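Local coordinates for 2-dehydro-3-deoxy-D-arabinonate dehydratase (Sulfolobus solfataricus, PDB 3BQB), which catalyses the magnesium-dependent dehydration of 2-dehydro-3-deoxy-D-arabinonate to 2,5-dioxopentanoate, a step in pentose oxidation to 2-oxoglutarate, at residues P142-A147 with I208-V213. Sequence-based numbering, arbitrary orientation.
With MG (magnesium ion), chain F.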
loop_
_atom_site.group_PDB
_atom_site.type_symbol
_atom_site.label_atom_id
_atom_site.label_comp_id
_atom_site.label_asym_id
_atom_site.label_seq_id
_atom_site.Cartn_x
_atom_site.Cartn_y
_atom_site.Cartn_z
ATOM N N PRO B 142 4.882 -15.530 -36.019
ATOM C CA PRO B 142 3.827 -15.602 -35.019
ATOM C C PRO B 142 3.264 -17.012 -35.007
ATOM O O PRO B 142 3.206 -17.655 -36.058
ATOM C CB PRO B 142 2.783 -14.611 -35.534
ATOM C CG PRO B 142 2.947 -14.637 -37.004
ATOM C CD PRO B 142 4.422 -14.855 -37.246
ATOM N N GLU B 143 2.885 -17.493 -33.829
ATOM C CA GLU B 143 2.248 -18.790 -33.696
ATOM C C GLU B 143 0.882 -18.573 -33.067
ATOM O O GLU B 143 0.795 -18.309 -31.867
ATOM C CB GLU B 143 3.092 -19.714 -32.827
ATOM C CG GLU B 143 4.435 -20.076 -33.433
ATOM C CD GLU B 143 5.251 -21.014 -32.556
ATOM O OE1 GLU B 143 6.391 -21.337 -32.947
ATOM O OE2 GLU B 143 4.769 -21.422 -31.475
ATOM N N PRO B 144 -0.188 -18.657 -33.880
ATOM C CA PRO B 144 -1.548 -18.449 -33.384
ATOM C C PRO B 144 -2.041 -19.647 -32.595
ATOM O O PRO B 144 -2.065 -20.755 -33.122
ATOM C CB PRO B 144 -2.363 -18.290 -34.669
ATOM C CG PRO B 144 -1.619 -19.100 -35.673
ATOM C CD PRO B 144 -0.172 -18.940 -35.328
ATOM N N GLU B 145 -2.430 -19.426 -31.343
ATOM C CA GLU B 145 -2.830 -20.521 -30.471
ATOM C C GLU B 145 -4.040 -20.159 -29.626
ATOM O O GLU B 145 -4.258 -18.992 -29.293
ATOM C CB GLU B 145 -1.669 -20.905 -29.549
ATOM C CG GLU B 145 -0.321 -20.968 -30.256
ATOM C CD GLU B 145 0.777 -21.627 -29.447
ATOM O OE1 GLU B 145 1.862 -21.867 -30.030
ATOM O OE2 GLU B 145 0.568 -21.920 -28.250
ATOM N N LEU B 146 -4.828 -21.176 -29.292
ATOM C CA LEU B 146 -5.823 -21.056 -28.242
ATOM C C LEU B 146 -5.077 -21.117 -26.911
ATOM O O LEU B 146 -4.209 -21.970 -26.725
ATOM C CB LEU B 146 -6.835 -22.201 -28.319
ATOM C CG LEU B 146 -7.935 -22.185 -27.255
ATOM C CD1 LEU B 146 -8.874 -21.015 -27.490
ATOM C CD2 LEU B 146 -8.697 -23.495 -27.248
ATOM N N ALA B 147 -5.415 -20.211 -25.998
ATOM C CA ALA B 147 -4.842 -20.206 -24.654
ATOM C C ALA B 147 -5.947 -20.285 -23.613
ATOM O O ALA B 147 -7.059 -19.802 -23.839
ATOM C CB ALA B 147 -4.006 -18.958 -24.434
ATOM N N ILE B 208 -9.129 -21.299 -35.987
ATOM C CA ILE B 208 -8.052 -20.352 -35.758
ATOM C C ILE B 208 -7.588 -19.891 -37.129
ATOM O O ILE B 208 -7.353 -20.720 -38.002
ATOM C CB ILE B 208 -6.874 -21.000 -35.004
ATOM C CG1 ILE B 208 -7.362 -21.659 -33.712
ATOM C CG2 ILE B 208 -5.801 -19.963 -34.704
ATOM C CD1 ILE B 208 -6.295 -22.426 -32.976
ATOM N N THR B 209 -7.458 -18.580 -37.318
ATOM C CA THR B 209 -7.033 -18.022 -38.600
ATOM C C THR B 209 -5.953 -16.972 -38.387
ATOM O O THR B 209 -6.095 -16.105 -37.532
ATOM C CB THR B 209 -8.222 -17.370 -39.352
ATOM O OG1 THR B 209 -9.300 -18.310 -39.468
ATOM C CG2 THR B 209 -7.806 -16.905 -40.749
ATOM N N LEU B 210 -4.882 -17.052 -39.173
ATOM C CA LEU B 210 -3.762 -16.113 -39.085
ATOM C C LEU B 210 -3.640 -15.302 -40.375
ATOM O O LEU B 210 -3.712 -15.857 -41.465
ATOM C CB LEU B 210 -2.463 -16.883 -38.817
ATOM C CG LEU B 210 -1.111 -16.186 -39.014
ATOM C CD1 LEU B 210 -0.952 -14.987 -38.083
ATOM C CD2 LEU B 210 0.021 -17.185 -38.807
ATOM N N LYS B 211 -3.459 -13.990 -40.239
ATOM C CA LYS B 211 -3.207 -13.103 -41.376
ATOM C C LYS B 211 -2.021 -12.200 -41.062
ATOM O O LYS B 211 -2.008 -11.533 -40.030
ATOM C CB LYS B 211 -4.439 -12.231 -41.676
ATOM C CG LYS B 211 -5.580 -12.957 -42.385
ATOM C CD LYS B 211 -6.931 -12.218 -42.269
ATOM C CE LYS B 211 -7.079 -11.074 -43.282
ATOM N NZ LYS B 211 -8.517 -10.697 -43.488
ATOM N N ILE B 212 -1.024 -12.190 -41.942
ATOM C CA ILE B 212 0.061 -11.218 -41.852
ATOM C C ILE B 212 -0.110 -10.214 -42.991
ATOM O O ILE B 212 -0.186 -10.604 -44.156
ATOM C CB ILE B 212 1.451 -11.888 -41.925
ATOM C CG1 ILE B 212 1.596 -12.929 -40.806
ATOM C CG2 ILE B 212 2.561 -10.830 -41.823
ATOM C CD1 ILE B 212 2.808 -13.832 -40.948
ATOM N N VAL B 213 -0.175 -8.930 -42.645
ATOM C CA VAL B 213 -0.445 -7.867 -43.609
ATOM C C VAL B 213 0.768 -6.947 -43.735
ATOM O O VAL B 213 1.268 -6.436 -42.733
ATOM C CB VAL B 213 -1.692 -7.047 -43.182
ATOM C CG1 VAL B 213 -1.857 -5.785 -44.038
ATOM C CG2 VAL B 213 -2.946 -7.914 -43.253
HETATM MG MG MG F . 3.853 -22.437 -29.118
#
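P144 sits over L210 with their CA atoms 6.5 Å apart, where strand 144-147 passes strand 208-213. The two run roughly antiparallel, at 142°, but their axes come no closer than 7.5 Å and no hydrogen bond joins them: they meet face to face through apolar side chains. L210 carries the middle. Its CG stands anti to the backbone N (chi1 165°), which brings the forked end up to both prolines. CD2 lies 3.9 Å from CD of the P144 ring, while CD1 packs on CG of P142, and in both pairs the side chains cross at about a right angle. On one side of L210, I208 lays its CG2 3.8 Å from P144 CB, and its CD1 reaches along to the backbone N of L146. On the other, I212 extends its CD1 to CG of the P142 ring, at 4.0 Å.

The glutamates between and after these prolines turn the opposite way, to the magnesium ion. E145 OE1 binds it at 2.3 Å and E143 OE2 lies farther off, at 2.7 Å; D164 is a further ligand. E143 OE2 also forms a salt bridge with the substrate-binding K182, and E145 OE2 accepts hydrogen bonds from G255 N and T253 OG1, which should help fix its carboxylate. One face of 142-147 thus belongs to the metal site, the other to the core, consistent with the sandwich-like roll of the FAH family. Strand 140-150 runs between strands 156-167 and 250-256, while strand 207-214 lies between 217-225 and 271-276; from the last, V272, I274 and I276 pack into the same apolar layer.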